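Lysyl oxidase (Pichia pastoris, PDB 1W7C) probably oxidises primary amines, including peptidyl lysine side chains, to aldehydes with the help of copper and a topaquinone cofactor built from its own chain. Local coordinates at residues E339-G345 and F487-N493; G578-I584 and N649-H653; F350-Y356 and I462-Y466. All coordinates share one frame; numbering follows the deposited sequence. Where two conformers were deposited one is given.

Contact 1. Residues E339-G345 and F487-N493; sequences ELIAEYG and FHDHVLN. With CU (copper (II) ion), chain C.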
loop_
_atom_site.group_PDB
_atom_site.type_symbol
_atom_site.label_atom_id
_atom_site.label_comp_id
_atom_site.label_asym_id
_atom_site.label_seq_id
_atom_site.Cartn_x
_atom_site.Cartn_y
_atom_site.Cartn_z
ATOM N N GLU A 339 -0.107 -4.380 -21.078
ATOM C CA GLU A 339 -1.491 -4.842 -21.320
ATOM C C GLU A 339 -2.283 -4.657 -20.065
ATOM O O GLU A 339 -1.743 -4.687 -18.958
ATOM C CB GLU A 339 -1.532 -6.292 -21.770
ATOM C CG GLU A 339 -2.888 -6.934 -22.059
ATOM C CD GLU A 339 -3.685 -6.267 -23.186
ATOM O OE1 GLU A 339 -4.128 -5.101 -23.032
ATOM O OE2 GLU A 339 -3.932 -6.961 -24.222
ATOM N N LEU A 340 -3.569 -4.444 -20.254
ATOM C CA LEU A 340 -4.541 -4.408 -19.173
ATOM C C LEU A 340 -5.758 -5.168 -19.648
ATOM O O LEU A 340 -6.294 -4.879 -20.729
ATOM C CB LEU A 340 -4.982 -2.995 -18.760
ATOM C CG LEU A 340 -4.070 -1.855 -18.600
ATOM C CD1 LEU A 340 -3.751 -1.306 -19.960
ATOM C CD2 LEU A 340 -4.781 -0.775 -17.719
ATOM N N ILE A 341 -6.209 -6.119 -18.851
ATOM C CA ILE A 341 -7.382 -6.942 -19.164
ATOM C C ILE A 341 -8.474 -6.698 -18.134
ATOM O O ILE A 341 -8.210 -6.353 -16.969
ATOM C CB ILE A 341 -7.073 -8.461 -19.275
ATOM C CG1 ILE A 341 -6.514 -8.987 -17.955
ATOM C CG2 ILE A 341 -6.145 -8.673 -20.470
ATOM C CD1 ILE A 341 -6.437 -10.537 -17.900
ATOM N N ALA A 342 -9.702 -6.882 -18.582
ATOM C CA ALA A 342 -10.846 -6.864 -17.699
ATOM C C ALA A 342 -11.716 -8.039 -18.077
ATOM O O ALA A 342 -12.308 -8.049 -19.174
ATOM C CB ALA A 342 -11.617 -5.561 -17.810
ATOM N N GLU A 343 -11.735 -9.065 -17.221
ATOM C CA GLU A 343 -12.331 -10.332 -17.529
ATOM C C GLU A 343 -13.505 -10.590 -16.576
ATOM O O GLU A 343 -13.300 -10.705 -15.361
ATOM C CB GLU A 343 -11.291 -11.444 -17.370
ATOM C CG GLU A 343 -11.816 -12.834 -17.710
ATOM C CD GLU A 343 -10.861 -13.952 -17.378
ATOM O OE1 GLU A 343 -11.130 -15.074 -17.849
ATOM O OE2 GLU A 343 -9.918 -13.730 -16.584
ATOM N N TYR A 344 -14.703 -10.680 -17.129
ATOM C CA TYR A 344 -15.949 -10.754 -16.348
ATOM C C TYR A 344 -16.438 -12.169 -16.194
ATOM O O TYR A 344 -16.252 -12.990 -17.107
ATOM C CB TYR A 344 -17.043 -9.870 -16.999
ATOM C CG TYR A 344 -16.743 -8.401 -16.870
ATOM C CD1 TYR A 344 -15.722 -7.812 -17.603
ATOM C CD2 TYR A 344 -17.447 -7.572 -15.977
ATOM C CE1 TYR A 344 -15.403 -6.493 -17.453
ATOM C CE2 TYR A 344 -17.108 -6.252 -15.821
ATOM C CZ TYR A 344 -16.087 -5.727 -16.559
ATOM O OH TYR A 344 -15.775 -4.409 -16.384
ATOM N N GLY A 345 -17.047 -12.446 -15.037
ATOM C CA GLY A 345 -17.785 -13.680 -14.819
ATOM C C GLY A 345 -19.250 -13.363 -14.628
ATOM O O GLY A 345 -19.578 -12.429 -13.913
ATOM N N PHE A 487 -18.993 -9.413 -11.302
ATOM C CA PHE A 487 -17.665 -9.729 -10.832
ATOM C C PHE A 487 -16.616 -9.797 -11.943
ATOM O O PHE A 487 -16.859 -10.412 -12.991
ATOM C CB PHE A 487 -17.872 -11.097 -10.206
ATOM C CG PHE A 487 -16.688 -11.736 -9.537
ATOM C CD1 PHE A 487 -16.646 -13.135 -9.428
ATOM C CD2 PHE A 487 -15.723 -11.016 -8.892
ATOM C CE1 PHE A 487 -15.616 -13.763 -8.763
ATOM C CE2 PHE A 487 -14.680 -11.668 -8.223
ATOM C CZ PHE A 487 -14.629 -13.018 -8.176
ATOM N N HIS A 488 -15.472 -9.146 -11.750
ATOM C CA HIS A 488 -14.449 -9.150 -12.786
ATOM C C HIS A 488 -13.071 -9.011 -12.190
ATOM O O HIS A 488 -12.900 -8.524 -11.068
ATOM C CB HIS A 488 -14.705 -8.066 -13.830
ATOM C CG HIS A 488 -14.778 -6.688 -13.240
ATOM N ND1 HIS A 488 -15.892 -6.236 -12.558
ATOM C CD2 HIS A 488 -13.870 -5.669 -13.186
ATOM C CE1 HIS A 488 -15.666 -5.005 -12.116
ATOM N NE2 HIS A 488 -14.452 -4.632 -12.489
ATOM N N ASP A 489 -12.078 -9.479 -12.946
ATOM C CA ASP A 489 -10.687 -9.251 -12.652
ATOM C C ASP A 489 -10.123 -8.178 -13.562
ATOM O O ASP A 489 -10.349 -8.198 -14.770
ATOM C CB ASP A 489 -9.855 -10.517 -12.891
ATOM C CG ASP A 489 -9.942 -11.519 -11.770
ATOM O OD1 ASP A 489 -10.336 -11.141 -10.635
ATOM O OD2 ASP A 489 -9.638 -12.702 -11.975
ATOM N N HIS A 490 -9.404 -7.244 -12.966
ATOM C CA HIS A 490 -8.481 -6.355 -13.666
ATOM C C HIS A 490 -7.087 -6.956 -13.481
ATOM O O HIS A 490 -6.713 -7.248 -12.345
ATOM C CB HIS A 490 -8.458 -4.976 -13.041
ATOM C CG HIS A 490 -9.762 -4.250 -13.098
ATOM N ND1 HIS A 490 -10.125 -3.452 -14.159
ATOM C CD2 HIS A 490 -10.740 -4.114 -12.164
ATOM C CE1 HIS A 490 -11.290 -2.886 -13.895
ATOM N NE2 HIS A 490 -11.690 -3.283 -12.692
ATOM N N VAL A 491 -6.313 -7.114 -14.552
ATOM C CA VAL A 491 -4.921 -7.533 -14.433
ATOM C C VAL A 491 -4.086 -6.725 -15.415
ATOM O O VAL A 491 -4.509 -6.507 -16.563
ATOM C CB VAL A 491 -4.679 -9.050 -14.614
ATOM C CG1 VAL A 491 -3.337 -9.445 -13.990
ATOM C CG2 VAL A 491 -5.803 -9.877 -14.027
ATOM N N LEU A 492 -2.942 -6.244 -14.972
ATOM C CA LEU A 492 -2.054 -5.345 -15.738
ATOM C C LEU A 492 -0.673 -6.003 -15.742
ATOM O O LEU A 492 -0.214 -6.439 -14.692
ATOM C CB LEU A 492 -1.921 -3.948 -15.088
ATOM C CG LEU A 492 -3.123 -3.053 -15.088
ATOM C CD1 LEU A 492 -4.047 -3.395 -13.945
ATOM C CD2 LEU A 492 -2.696 -1.581 -15.008
ATOM N N ASN A 493 -0.003 -6.012 -16.889
ATOM C CA ASN A 493 1.345 -6.555 -17.045
ATOM C C ASN A 493 2.318 -5.418 -17.287
ATOM O O ASN A 493 2.083 -4.577 -18.152
ATOM C CB ASN A 493 1.406 -7.524 -18.226
ATOM C CG ASN A 493 2.709 -8.248 -18.318
ATOM O OD1 ASN A 493 3.459 -8.058 -19.280
ATOM N ND2 ASN A 493 2.986 -9.144 -17.350
HETATM CU CU CU C . -13.474 -3.000 -11.792
HETATM O O HOH W 1 -8.263 -3.659 -16.203
HETATM O O HOH W 2 -10.586 -14.175 -13.989
HETATM O O HOH W 3 -14.541 -1.504 -13.014
#
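The Tyr344 ring and the His488 imidazole lie alongside each other, planes 19° apart but slid so that they barely overlap. The methylene of His488 covers the middle of the Tyr344 face, a CH-pi contact with CB 3.5 Å from its centroid. Tyr344 CE2 touches His488 ND1 at 3.5 Å, and Tyr344 OH stands over the imidazole, whose edge meets His490 CE1 in plane. His488 CG sits between its backbone N and carbonyl carbon (chi1 57°), which swings NE2 onto the copper, 2.0 Å away; ND1 bonds Ser486 O. At the edge of the His490 ring, ND1 holds water 1 and NE2 binds copper at 2.0 Å; His654 and water 3 bind the same metal. The two histidines, on one face of their strand, are the His-X-His ligand pair of the copper amine oxidases. With an alanine at Tyr344 the His488 methylene and ring face would probably lose their cover, leaving the copper bond and Ser486 to hold the imidazole's tilt.

Beneath the rings, strands 339-344 and 488-493 pair antiparallel: Ile341 N reaches Val491 O at 2.9 Å, and the backbones of Glu343 and Asp489 bond reciprocally, N to O. Leu340 CD2 meets Leu492 CD2 at 3.5 Å on the histidine face. On the other, Glu343 OE2 and Asp489 OD2, 4.7 Å apart, share water 2; Arg583 salt-bridges Glu343 and His653 hydrogen-bonds Asp489, so the like charges are probably offset. Water 1 accepts from ND1 and donates to Ile341 O, consistent with the proton on His490 ND1 and with NE2 giving its lone pair to copper.

Contact 2. Residues G578-I584 and N649-H653; sequences GGGVHRI and NLGLH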
loop_
_atom_site.group_PDB
_atom_site.type_symbol
_atom_site.label_atom_id
_atom_site.label_comp_id
_atom_site.label_asym_id
_atom_site.label_seq_id
_atom_site.Cartn_x
_atom_site.Cartn_y
_atom_site.Cartn_z
ATOM N N GLY A 578 0.051 -3.682 -2.516
ATOM C CA GLY A 578 -1.278 -4.178 -2.749
ATOM C C GLY A 578 -1.523 -4.582 -4.169
ATOM O O GLY A 578 -0.816 -4.245 -5.086
ATOM N N GLY A 579 -2.510 -5.436 -4.326
ATOM C CA GLY A 579 -2.914 -5.859 -5.645
ATOM C C GLY A 579 -1.979 -6.827 -6.299
ATOM O O GLY A 579 -1.901 -6.922 -7.506
ATOM N N GLY A 580 -1.319 -7.638 -5.480
ATOM C CA GLY A 580 -0.470 -8.677 -5.988
ATOM C C GLY A 580 -1.283 -9.946 -6.262
ATOM O O GLY A 580 -1.068 -11.001 -5.667
ATOM N N VAL A 581 -2.199 -9.841 -7.234
ATOM C CA VAL A 581 -3.095 -10.910 -7.618
ATOM C C VAL A 581 -3.098 -11.114 -9.126
ATOM O O VAL A 581 -2.740 -10.243 -9.889
ATOM C CB VAL A 581 -4.528 -10.690 -7.104
ATOM C CG1 VAL A 581 -4.550 -10.433 -5.562
ATOM C CG2 VAL A 581 -5.206 -9.549 -7.811
ATOM N N HIS A 582 -3.488 -12.323 -9.520
ATOM C CA HIS A 582 -3.595 -12.735 -10.904
ATOM C C HIS A 582 -5.006 -13.270 -11.192
ATOM O O HIS A 582 -5.858 -13.307 -10.303
ATOM C CB HIS A 582 -2.510 -13.778 -11.240
ATOM C CG HIS A 582 -2.561 -15.012 -10.401
ATOM N ND1 HIS A 582 -3.564 -15.950 -10.481
ATOM C CD2 HIS A 582 -1.751 -15.421 -9.399
ATOM C CE1 HIS A 582 -3.350 -16.903 -9.580
ATOM N NE2 HIS A 582 -2.264 -16.595 -8.904
ATOM N N ARG A 583 -5.253 -13.681 -12.426
ATOM C CA ARG A 583 -6.554 -14.174 -12.802
ATOM C C ARG A 583 -7.013 -15.304 -11.924
ATOM O O ARG A 583 -6.248 -16.215 -11.601
ATOM C CB ARG A 583 -6.558 -14.693 -14.242
ATOM C CG ARG A 583 -6.488 -13.662 -15.338
ATOM C CD ARG A 583 -6.325 -14.318 -16.722
ATOM N NE ARG A 583 -7.507 -15.047 -17.099
ATOM C CZ ARG A 583 -7.537 -16.111 -17.890
ATOM N NH1 ARG A 583 -6.424 -16.645 -18.362
ATOM N NH2 ARG A 583 -8.694 -16.651 -18.205
ATOM N N ILE A 584 -8.283 -15.285 -11.600
ATOM C CA ILE A 584 -8.993 -16.427 -10.989
ATOM C C ILE A 584 -9.295 -17.498 -12.020
ATOM O O ILE A 584 -8.996 -18.671 -11.810
ATOM C CB ILE A 584 -10.266 -15.948 -10.288
ATOM C CG1 ILE A 584 -9.908 -14.988 -9.161
ATOM C CG2 ILE A 584 -11.065 -17.160 -9.770
ATOM C CD1 ILE A 584 -11.080 -14.212 -8.578
ATOM N N ASN A 649 2.919 -8.461 -12.660
ATOM C CA ASN A 649 1.505 -8.177 -12.712
ATOM C C ASN A 649 0.960 -7.478 -11.473
ATOM O O ASN A 649 1.370 -7.752 -10.336
ATOM C CB ASN A 649 0.705 -9.462 -12.935
ATOM C CG ASN A 649 1.023 -10.093 -14.246
ATOM O OD1 ASN A 649 1.282 -9.386 -15.236
ATOM N ND2 ASN A 649 1.023 -11.429 -14.277
ATOM N N LEU A 650 0.008 -6.586 -11.726
ATOM C CA LEU A 650 -0.842 -5.963 -10.705
ATOM C C LEU A 650 -2.267 -6.288 -11.038
ATOM O O LEU A 650 -2.641 -6.377 -12.201
ATOM C CB LEU A 650 -0.626 -4.449 -10.719
ATOM C CG LEU A 650 0.729 -3.945 -10.231
ATOM C CD1 LEU A 650 0.784 -2.457 -10.243
ATOM C CD2 LEU A 650 1.046 -4.484 -8.854
ATOM N N GLY A 651 -3.113 -6.386 -10.037
ATOM C CA GLY A 651 -4.480 -6.756 -10.312
ATOM C C GLY A 651 -5.435 -6.443 -9.202
ATOM O O GLY A 651 -5.023 -6.072 -8.103
ATOM N N LEU A 652 -6.714 -6.624 -9.497
ATOM C CA LEU A 652 -7.814 -6.430 -8.556
ATOM C C LEU A 652 -8.908 -7.429 -8.888
ATOM O O LEU A 652 -9.324 -7.526 -10.051
ATOM C CB LEU A 652 -8.410 -5.027 -8.714
ATOM C CG LEU A 652 -7.457 -3.824 -8.611
ATOM C CD1 LEU A 652 -8.073 -2.535 -9.167
ATOM C CD2 LEU A 652 -6.991 -3.536 -7.172
ATOM N N HIS A 653 -9.399 -8.129 -7.885
ATOM C CA HIS A 653 -10.646 -8.869 -8.001
ATOM C C HIS A 653 -11.771 -7.941 -7.563
ATOM O O HIS A 653 -11.935 -7.663 -6.369
ATOM C CB HIS A 653 -10.651 -10.085 -7.087
ATOM C CG HIS A 653 -9.465 -10.984 -7.232
ATOM N ND1 HIS A 653 -9.022 -11.450 -8.451
ATOM C CD2 HIS A 653 -8.612 -11.469 -6.305
ATOM C CE1 HIS A 653 -7.965 -12.219 -8.250
ATOM N NE2 HIS A 653 -7.678 -12.224 -6.959
HETATM O O HOH W 4 0.021 -10.156 -9.601
#
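Three residues of the loop 578-584 enclose the imidazole of His653. Val581 CG2 lies over one face, 4.0 Å from the ring centroid, and Ile584 CD1 over the opposite face at 3.8 Å, both CH-pi contacts displaced toward the rim. At the edge, in the ring plane, His582 O comes within 3.1 Å of His653 CE1. With Val581 CG1 anti to the carbonyl carbon (chi1 -53°), the other methyl, CG2, falls between backbone N and carbonyl carbon and also packs on Gly651 C at 3.4 Å.

Next to this, Gly651 N donates to Gly579 O at 2.9 Å, in the plane of that carbonyl. A CB on Gly579 would run into Gly651 O, and one on Gly651 into Val581 O; Gly579 also has a positive phi. Gly580 is the centre of an inverse gamma turn, which bends the loop across strand 649-653 of the catalytic beta-domain of the copper amine oxidases. Further along, water 4 donates to Asn649 O at 2.9 Å and more weakly to Val581 O.

Farther out, both ring nitrogens of His653 have partners: ND1 bonds Asp489 OD1, and NE2 bonds Asn550 O of the second subunit. Asp489 also takes the backbone N of Ile584 on its other oxygen, tying together the ring and one of the side chains covering it. His582 is turned back on its own segment, its ND1 donating to Arg583 O at 2.9 Å.

Contact 3. Residues F350-Y356 and I462-Y466; sequences FNQHTFY and IQAGY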
loop_
_atom_site.group_PDB
_atom_site.type_symbol
_atom_site.label_atom_id
_atom_site.label_comp_id
_atom_site.label_asym_id
_atom_site.label_seq_id
_atom_site.Cartn_x
_atom_site.Cartn_y
_atom_site.Cartn_z
ATOM N N PHE A 350 -23.593 -11.653 -22.204
ATOM C CA PHE A 350 -22.784 -10.478 -22.516
ATOM C C PHE A 350 -21.584 -10.406 -21.593
ATOM O O PHE A 350 -20.426 -10.437 -22.055
ATOM C CB PHE A 350 -23.582 -9.195 -22.475
ATOM C CG PHE A 350 -22.831 -8.020 -23.048
ATOM C CD1 PHE A 350 -22.855 -7.751 -24.420
ATOM C CD2 PHE A 350 -22.079 -7.196 -22.242
ATOM C CE1 PHE A 350 -22.166 -6.674 -24.946
ATOM C CE2 PHE A 350 -21.376 -6.141 -22.791
ATOM C CZ PHE A 350 -21.432 -5.882 -24.138
ATOM N N ASN A 351 -21.837 -10.308 -20.299
ATOM C CA ASN A 351 -20.729 -10.162 -19.356
ATOM C C ASN A 351 -19.864 -11.419 -19.320
ATOM O O ASN A 351 -18.651 -11.323 -19.224
ATOM C CB ASN A 351 -21.220 -9.740 -17.977
ATOM C CG ASN A 351 -21.633 -8.268 -17.918
ATOM O OD1 ASN A 351 -21.615 -7.547 -18.912
ATOM N ND2 ASN A 351 -21.977 -7.815 -16.734
ATOM N N GLN A 352 -20.454 -12.606 -19.469
ATOM C CA GLN A 352 -19.647 -13.824 -19.419
ATOM C C GLN A 352 -18.684 -13.920 -20.630
ATOM O O GLN A 352 -17.672 -14.600 -20.539
ATOM C CB GLN A 352 -20.520 -15.071 -19.268
ATOM C CG GLN A 352 -19.777 -16.401 -19.309
ATOM C CD GLN A 352 -18.637 -16.519 -18.280
ATOM O OE1 GLN A 352 -18.714 -16.006 -17.162
ATOM N NE2 GLN A 352 -17.574 -17.203 -18.681
ATOM N N HIS A 353 -18.997 -13.211 -21.726
ATOM C CA HIS A 353 -18.171 -13.148 -22.920
ATOM C C HIS A 353 -17.343 -11.872 -23.016
ATOM O O HIS A 353 -16.813 -11.566 -24.069
ATOM C CB HIS A 353 -19.042 -13.332 -24.165
ATOM C CG HIS A 353 -19.606 -14.717 -24.284
ATOM N ND1 HIS A 353 -20.957 -14.985 -24.205
ATOM C CD2 HIS A 353 -18.984 -15.918 -24.406
ATOM C CE1 HIS A 353 -21.142 -16.293 -24.310
ATOM N NE2 HIS A 353 -19.964 -16.881 -24.448
ATOM N N THR A 354 -17.193 -11.154 -21.906
ATOM C CA THR A 354 -16.382 -9.952 -21.907
ATOM C C THR A 354 -15.011 -10.250 -21.333
ATOM O O THR A 354 -14.878 -10.602 -20.156
ATOM C CB THR A 354 -17.085 -8.865 -21.074
ATOM O OG1 THR A 354 -18.328 -8.495 -21.698
ATOM C CG2 THR A 354 -16.245 -7.599 -21.040
ATOM N N PHE A 355 -13.984 -10.073 -22.166
ATOM C CA PHE A 355 -12.583 -10.228 -21.764
ATOM C C PHE A 355 -11.812 -9.195 -22.553
ATOM O O PHE A 355 -11.190 -9.491 -23.574
ATOM C CB PHE A 355 -12.140 -11.660 -22.106
ATOM C CG PHE A 355 -10.850 -12.128 -21.439
ATOM C CD1 PHE A 355 -10.629 -13.488 -21.231
ATOM C CD2 PHE A 355 -9.830 -11.237 -21.101
ATOM C CE1 PHE A 355 -9.455 -13.957 -20.665
ATOM C CE2 PHE A 355 -8.662 -11.720 -20.530
ATOM C CZ PHE A 355 -8.472 -13.044 -20.332
ATOM N N TYR A 356 -11.906 -7.950 -22.109
ATOM C CA TYR A 356 -11.269 -6.848 -22.814
ATOM C C TYR A 356 -9.754 -6.934 -22.788
ATOM O O TYR A 356 -9.156 -7.214 -21.734
ATOM C CB TYR A 356 -11.666 -5.466 -22.240
ATOM C CG TYR A 356 -13.131 -5.132 -22.340
ATOM C CD1 TYR A 356 -13.869 -4.812 -21.210
ATOM C CD2 TYR A 356 -13.785 -5.179 -23.556
ATOM C CE1 TYR A 356 -15.214 -4.549 -21.281
ATOM C CE2 TYR A 356 -15.137 -4.876 -23.649
ATOM C CZ TYR A 356 -15.855 -4.593 -22.515
ATOM O OH TYR A 356 -17.214 -4.385 -22.635
ATOM N N ILE A 462 -18.662 1.147 -13.468
ATOM C CA ILE A 462 -18.540 -0.297 -13.641
ATOM C C ILE A 462 -19.361 -0.812 -14.837
ATOM O O ILE A 462 -20.351 -0.210 -15.198
ATOM C CB ILE A 462 -18.982 -1.065 -12.364
ATOM C CG1 ILE A 462 -20.464 -0.832 -12.060
ATOM C CG2 ILE A 462 -18.109 -0.716 -11.217
ATOM C CD1 ILE A 462 -21.032 -1.693 -10.939
ATOM N N GLN A 463 -18.961 -1.947 -15.402
ATOM C CA GLN A 463 -19.796 -2.682 -16.322
ATOM C C GLN A 463 -20.631 -3.634 -15.486
ATOM O O GLN A 463 -20.219 -4.724 -15.164
ATOM C CB GLN A 463 -18.974 -3.392 -17.380
ATOM C CG GLN A 463 -19.834 -4.143 -18.371
ATOM C CD GLN A 463 -19.070 -4.768 -19.513
ATOM O OE1 GLN A 463 -18.215 -4.144 -20.089
ATOM N NE2 GLN A 463 -19.402 -6.000 -19.845
ATOM N N ALA A 464 -21.788 -3.148 -15.086
ATOM C CA ALA A 464 -22.726 -3.929 -14.319
ATOM C C ALA A 464 -23.494 -4.873 -15.237
ATOM O O ALA A 464 -23.241 -4.960 -16.461
ATOM C CB ALA A 464 -23.665 -2.999 -13.638
ATOM N N GLY A 465 -24.356 -5.694 -14.644
ATOM C CA GLY A 465 -25.221 -6.552 -15.408
ATOM C C GLY A 465 -26.652 -6.516 -14.934
ATOM O O GLY A 465 -26.937 -6.077 -13.835
ATOM N N TYR A 466 -27.573 -7.012 -15.753
ATOM C CA TYR A 466 -28.959 -7.114 -15.310
ATOM C C TYR A 466 -29.058 -8.180 -14.192
ATOM O O TYR A 466 -28.447 -9.238 -14.280
ATOM C CB TYR A 466 -29.894 -7.431 -16.499
ATOM C CG TYR A 466 -31.341 -7.451 -16.069
ATOM C CD1 TYR A 466 -32.112 -6.315 -16.117
ATOM C CD2 TYR A 466 -31.910 -8.603 -15.559
ATOM C CE1 TYR A 466 -33.427 -6.316 -15.651
ATOM C CE2 TYR A 466 -33.214 -8.616 -15.087
ATOM C CZ TYR A 466 -33.961 -7.463 -15.134
ATOM O OH TYR A 466 -35.245 -7.468 -14.648
HETATM O O HOH W 5 -24.100 -6.159 -19.353
#
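Gln463 reaches Asn351, Thr354 and Tyr356 with an extended side chain: CG is anti to the backbone N (chi1 -179°) and the chain stays straight through chi2. From CB outward, CG passes 3.9 Å from Asn351 OD1, and CD lies between that oxygen and the hydroxyl of Tyr356. OE1 accepts from Tyr356 OH at 2.7 Å and lies at the edge of that ring, whose plane stands 73° from the amide. NE2 spends its hydrogens on two acceptors near the amide plane, Asn351 OD1 at 2.9 Å and Thr354 OG1 at 3.3 Å, while the edge of the Phe350 ring lies beside it. The Asn351 oxygen is met from above its carbonyl plane, not on a lone pair. Asn351 ND2 in turn donates to Ala464 O at 3.1 Å and also bonds Ser486, and water 5 bridges Asn351 OD1 and Ala464 O. Thr354 OG1 itself donates to Phe350 O. Tyr356 lies beside Asp358, the predicted proton acceptor.

The cluster joins the turn leading into strand 355-357, itself paired with strand 329-344, to the loop entering strand 465-466; Gln463 packs on Tyr344, and Phe350 and Tyr356 reach strand 170-180.

In the fold
All three contacts lie in the copper amine oxidase enzyme domain. Contacts 1 and 2 have centres about 9 Å apart and share neighbouring strands, 488-498 and 642-654; contact 3 is about 11 Å from contact 1 and about 19 Å from contact 2, joined to contact 1 through strands 329-344 and 355-357. Along the chain, contact 3 falls wholly between the two segments of contact 1, and contact 2 follows both. The copper site lies on two neighbouring strands: 488-498 supplies two of the histidine ligands, and the third histidine, His654, directly follows the 649-653 segment. Contact 3 adjoins the predicted catalytic base, Asp358. All three also touch the second subunit.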